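Local structure of rifamycin polyketide synthase (Amycolatopsis mediterranei, 4LN9) at residues D185-D189 with V190-Y194; S57-L61 with R62-W66. The protein helps assemble the rifamycin polyketide, its terminal-module dehydratase domain probably removing water from a beta-hydroxyacyl intermediate of the growing chain. All blocks are in the same frame, centred on the assembly; numbering follows the deposited sequence.

Contact 1: D185-D189 with V190-Y194; sequences DVLAD and VGYGY
The last turn of helix 183-190 ends in a glycine C-cap with the six-to-one bond of a Schellman motif, in which L187 O is gripped by two backbone N-H groups. Y192 N supplies the six-to-one bond at 2.9 Å from L187 O, while G191 N, 3.1 Å from the same oxygen, makes the last helical bond; the two donors come from opposite faces of the L187 carbonyl plane. G191 is the first residue to leave helical angles; its positive phi (142°) is one that glycine, with no side chain to meet the preceding carbonyl oxygen, adopts readily. One step earlier V190 N bonds V186 O, a regular helical link, and V190 CG2, which lies anti to its own carbonyl carbon, is close to that same V186 oxygen. Y192 O approaches A188 CA at 3.1 Å in a CA-H...O contact. The apolar part of the cap pairs L187 with Y192, their CB atoms 4.3 Å apart. Further along, L187 CD1 meets the edge of the Y194 ring, 4.1 Å from CE2 and near the ring plane. L187, Y192 and Y194 also rest on helix 236-251, where Y194 meets the H244 ring, and Y192 OH is hydrogen-bonded to R262 N. Strand 192-194 runs at 134° to the end of the helix and joins strand 70-72 as G193 pairs with A71.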
loop_
_atom_site.group_PDB
_atom_site.type_symbol
_atom_site.label_atom_id
_atom_site.label_comp_id
_atom_site.label_asym_id
_atom_site.label_seq_id
_atom_site.Cartn_x
_atom_site.Cartn_y
_atom_site.Cartn_z
ATOM N N ASP A 185 -31.189 -25.448 11.049
ATOM C CA ASP A 185 -32.380 -24.627 11.275
ATOM C C ASP A 185 -32.438 -24.130 12.715
ATOM O O ASP A 185 -32.803 -22.984 12.975
ATOM C CB ASP A 185 -33.651 -25.415 10.947
ATOM C CG ASP A 185 -33.903 -25.525 9.456
ATOM O OD1 ASP A 185 -33.296 -24.750 8.687
ATOM O OD2 ASP A 185 -34.715 -26.385 9.051
ATOM N N VAL A 186 -32.098 -25.011 13.650
ATOM C CA VAL A 186 -32.110 -24.669 15.065
ATOM C C VAL A 186 -31.044 -23.620 15.383
ATOM O O VAL A 186 -31.247 -22.754 16.236
ATOM C CB VAL A 186 -31.892 -25.918 15.942
ATOM C CG1 VAL A 186 -31.912 -25.543 17.416
ATOM C CG2 VAL A 186 -32.952 -26.967 15.637
ATOM N N LEU A 187 -29.962 -23.635 14.608
ATOM C CA LEU A 187 -28.916 -22.620 14.711
ATOM C C LEU A 187 -29.368 -21.269 14.158
ATOM O O LEU A 187 -29.088 -20.225 14.747
ATOM C CB LEU A 187 -27.641 -23.085 13.998
ATOM C CG LEU A 187 -26.829 -24.185 14.687
ATOM C CD1 LEU A 187 -25.533 -24.455 13.937
ATOM C CD2 LEU A 187 -26.547 -23.818 16.136
ATOM N N ALA A 188 -30.047 -21.291 13.015
ATOM C CA ALA A 188 -30.599 -20.074 12.430
ATOM C C ALA A 188 -31.543 -19.374 13.405
ATOM O O ALA A 188 -31.466 -18.159 13.596
ATOM C CB ALA A 188 -31.319 -20.390 11.127
ATOM N N ASP A 189 -32.360 -20.165 14.094
ATOM C CA ASP A 189 -33.282 -19.632 15.092
ATOM C C ASP A 189 -32.551 -18.894 16.210
ATOM O O ASP A 189 -32.901 -17.763 16.548
ATOM C CB ASP A 189 -34.155 -20.748 15.669
ATOM C CG ASP A 189 -35.277 -21.154 14.734
ATOM O OD1 ASP A 189 -35.152 -20.912 13.514
ATOM O OD2 ASP A 189 -36.281 -21.718 15.215
ATOM N N VAL A 190 -31.506 -19.514 16.750
ATOM C CA VAL A 190 -30.716 -18.892 17.809
ATOM C C VAL A 190 -30.037 -17.605 17.336
ATOM O O VAL A 190 -29.781 -16.701 18.131
ATOM C CB VAL A 190 -29.657 -19.859 18.375
ATOM C CG1 VAL A 190 -28.904 -19.209 19.526
ATOM C CG2 VAL A 190 -30.311 -21.158 18.825
ATOM N N GLY A 191 -29.741 -17.531 16.040
ATOM C CA GLY A 191 -29.229 -16.296 15.446
ATOM C C GLY A 191 -28.163 -16.502 14.383
ATOM O O GLY A 191 -27.781 -15.559 13.689
ATOM N N TYR A 192 -27.649 -17.726 14.283
ATOM C CA TYR A 192 -26.576 -18.041 13.338
ATOM C C TYR A 192 -27.138 -18.330 11.948
ATOM O O TYR A 192 -27.606 -19.437 11.686
ATOM C CB TYR A 192 -25.782 -19.263 13.814
ATOM C CG TYR A 192 -25.073 -19.081 15.137
ATOM C CD1 TYR A 192 -23.836 -18.453 15.202
ATOM C CD2 TYR A 192 -25.565 -19.673 16.293
ATOM C CE1 TYR A 192 -23.155 -18.335 16.399
ATOM C CE2 TYR A 192 -24.891 -19.563 17.495
ATOM C CZ TYR A 192 -23.686 -18.896 17.542
ATOM O OH TYR A 192 -23.012 -18.781 18.737
ATOM N N GLY A 193 -26.950 -17.396 11.020
ATOM C CA GLY A 193 -27.481 -17.568 9.671
ATOM C C GLY A 193 -26.470 -18.141 8.693
ATOM O O GLY A 193 -25.928 -17.413 7.861
ATOM N N TYR A 194 -26.281 -19.457 8.722
ATOM C CA TYR A 194 -25.420 -20.104 7.736
ATOM C C TYR A 194 -26.176 -20.404 6.448
ATOM O O TYR A 194 -27.028 -21.292 6.409
ATOM C CB TYR A 194 -24.803 -21.388 8.293
ATOM C CG TYR A 194 -23.926 -21.180 9.506
ATOM C CD1 TYR A 194 -22.723 -20.488 9.414
ATOM C CD2 TYR A 194 -24.259 -21.752 10.725
ATOM C CE1 TYR A 194 -21.904 -20.329 10.517
ATOM C CE2 TYR A 194 -23.449 -21.598 11.833
ATOM C CZ TYR A 194 -22.278 -20.878 11.728
ATOM O OH TYR A 194 -21.474 -20.719 12.834
#

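Contact 2: S57-L61 with R62-W66; sequences SRLSL and RSHPW
S60 O accepts a hydrogen bond from H64 N at 2.8 Å and a weak one from S63 N, closing residues 60-64 into an alpha-turn that folds the chain back just beyond strand 52-59. The intervening residues L61, R62 and S63 all have right-handed helical backbone angles. The S60 and S63 hydroxyls meet across the turn, each OG set between its own backbone N and carbonyl carbon (chi1 61° and 53°). S60 OG and S63 OG lie 2.4 Å apart, so short that the details of this hydrogen bond, in which either could donate, are doubtful. Water 1 ties the turn to the strand: it donates to R58 O at 3.0 Å, accepts from R58 NH1 in the guanidinium plane, and also bonds S63 OG. The H64 ring lies edge-on beside the R58-S60 backbone, with S60 N in the ring plane and R58 O approaching CE1 from near it. L59 CD2 lies over one face in a CH-pi contact, 3.9 Å from the H64 ring centroid and displaced toward the rim. Past the turn, P65 CA comes within 3.1 Å of L61 O as a CA-H...O contact. Strand 52-59 pairs here with strand 116-122, L59 packing on V116 and V118. R58 forms a salt bridge with E140 and touches S30 of the second subunit, while L61 packs on the loop residues V110 and R112.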
loop_
_atom_site.group_PDB
_atom_site.type_symbol
_atom_site.label_atom_id
_atom_site.label_comp_id
_atom_site.label_asym_id
_atom_site.label_seq_id
_atom_site.Cartn_x
_atom_site.Cartn_y
_atom_site.Cartn_z
ATOM N N SER A 57 -7.936 -4.435 -0.316
ATOM C CA SER A 57 -9.099 -5.124 -0.856
ATOM C C SER A 57 -10.329 -4.220 -0.802
ATOM O O SER A 57 -10.416 -3.321 0.034
ATOM C CB SER A 57 -9.359 -6.413 -0.074
ATOM O OG SER A 57 -10.668 -6.900 -0.309
ATOM N N ARG A 58 -11.275 -4.470 -1.701
ATOM C CA ARG A 58 -12.623 -3.926 -1.582
ATOM C C ARG A 58 -13.643 -5.059 -1.619
ATOM O O ARG A 58 -13.754 -5.765 -2.620
ATOM C CB ARG A 58 -12.895 -2.957 -2.737
ATOM C CG ARG A 58 -14.299 -2.379 -2.736
ATOM C CD ARG A 58 -14.557 -1.571 -3.995
ATOM N NE ARG A 58 -15.858 -0.914 -3.954
ATOM C CZ ARG A 58 -16.978 -1.449 -4.427
ATOM N NH1 ARG A 58 -16.953 -2.637 -5.016
ATOM N NH2 ARG A 58 -18.124 -0.790 -4.321
ATOM N N LEU A 59 -14.387 -5.234 -0.532
ATOM C CA LEU A 59 -15.410 -6.277 -0.471
ATOM C C LEU A 59 -16.801 -5.693 -0.687
ATOM O O LEU A 59 -17.128 -4.637 -0.150
ATOM C CB LEU A 59 -15.350 -7.003 0.873
ATOM C CG LEU A 59 -13.983 -7.571 1.256
ATOM C CD1 LEU A 59 -14.056 -8.277 2.601
ATOM C CD2 LEU A 59 -13.476 -8.516 0.175
ATOM N N SER A 60 -17.615 -6.378 -1.485
ATOM C CA SER A 60 -19.039 -6.069 -1.567
ATOM C C SER A 60 -19.838 -7.356 -1.695
ATOM O O SER A 60 -19.282 -8.406 -2.021
ATOM C CB SER A 60 -19.321 -5.159 -2.765
ATOM O OG SER A 60 -18.952 -5.786 -3.981
ATOM N N LEU A 61 -21.142 -7.275 -1.459
ATOM C CA LEU A 61 -22.010 -8.422 -1.673
ATOM C C LEU A 61 -22.198 -8.737 -3.155
ATOM O O LEU A 61 -22.398 -9.894 -3.522
ATOM C CB LEU A 61 -23.359 -8.224 -0.981
ATOM C CG LEU A 61 -23.315 -8.385 0.541
ATOM C CD1 LEU A 61 -24.718 -8.515 1.116
ATOM C CD2 LEU A 61 -22.458 -9.580 0.933
ATOM N N ARG A 62 -21.934 -7.754 -4.013
ATOM C CA ARG A 62 -22.028 -7.980 -5.453
ATOM C C ARG A 62 -20.751 -8.575 -6.050
ATOM O O ARG A 62 -20.800 -9.261 -7.071
ATOM C CB ARG A 62 -22.432 -6.698 -6.189
ATOM C CG ARG A 62 -23.916 -6.376 -6.092
ATOM C CD ARG A 62 -24.284 -5.166 -6.936
ATOM N NE ARG A 62 -23.883 -5.329 -8.331
ATOM C CZ ARG A 62 -24.617 -5.943 -9.254
ATOM N NH1 ARG A 62 -25.805 -6.440 -8.936
ATOM N NH2 ARG A 62 -24.165 -6.056 -10.496
ATOM N N SER A 63 -19.618 -8.342 -5.397
ATOM C CA SER A 63 -18.348 -8.867 -5.886
ATOM C C SER A 63 -17.979 -10.153 -5.156
ATOM O O SER A 63 -17.229 -10.982 -5.672
ATOM C CB SER A 63 -17.237 -7.828 -5.723
ATOM O OG SER A 63 -17.177 -7.350 -4.391
ATOM N N HIS A 64 -18.538 -10.322 -3.962
ATOM C CA HIS A 64 -18.283 -11.502 -3.150
ATOM C C HIS A 64 -19.570 -12.038 -2.580
ATOM O O HIS A 64 -19.810 -11.942 -1.375
ATOM C CB HIS A 64 -17.289 -11.173 -2.037
ATOM C CG HIS A 64 -15.963 -10.644 -2.543
ATOM N ND1 HIS A 64 -15.720 -9.329 -2.704
ATOM C CD2 HIS A 64 -14.825 -11.312 -2.997
ATOM C CE1 HIS A 64 -14.488 -9.160 -3.223
ATOM N NE2 HIS A 64 -13.940 -10.375 -3.396
ATOM N N PRO A 65 -20.458 -12.534 -3.460
ATOM C CA PRO A 65 -21.838 -12.881 -3.114
ATOM C C PRO A 65 -21.902 -13.909 -1.987
ATOM O O PRO A 65 -22.776 -13.831 -1.123
ATOM C CB PRO A 65 -22.381 -13.492 -4.412
ATOM C CG PRO A 65 -21.526 -12.920 -5.491
ATOM C CD PRO A 65 -20.160 -12.799 -4.878
ATOM N N TRP A 66 -20.882 -14.755 -1.910
ATOM C CA TRP A 66 -20.885 -15.861 -0.965
ATOM C C TRP A 66 -20.699 -15.411 0.467
ATOM O O TRP A 66 -21.161 -16.085 1.394
ATOM C CB TRP A 66 -19.833 -16.887 -1.370
ATOM C CG TRP A 66 -18.424 -16.437 -1.092
ATOM C CD1 TRP A 66 -17.509 -15.880 -1.982
ATOM C CD2 TRP A 66 -17.707 -16.548 0.174
ATOM N NE1 TRP A 66 -16.317 -15.624 -1.354
ATOM C CE2 TRP A 66 -16.368 -16.010 -0.059
ATOM C CE3 TRP A 66 -18.038 -17.001 1.439
ATOM C CZ2 TRP A 66 -15.414 -15.966 0.939
ATOM C CZ3 TRP A 66 -17.066 -16.957 2.437
ATOM C CH2 TRP A 66 -15.792 -16.434 2.197
HETATM O O HOH W 1 -15.069 -5.155 -5.211
#

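Contact 2 precedes contact 1 along the chain, and their centres lie 23 Å apart, with about 8 Å between nearest atoms and no direct touch. Each marks a change of direction between secondary-structure elements of the double hotdog fold: residues 57-66 leave strand 52-59, and residues 185-194 span the end of helix 183-190 and strand 192-194. A small three-stranded antiparallel sheet, in the order 75-76, 70-72, 192-194, relates them. The loop of contact 2 leads into its central strand 70-72, which pairs with strand 192-194 of contact 1. Chain regions remote in sequence are thereby joined, and contact 1 also packs on helix 236-251.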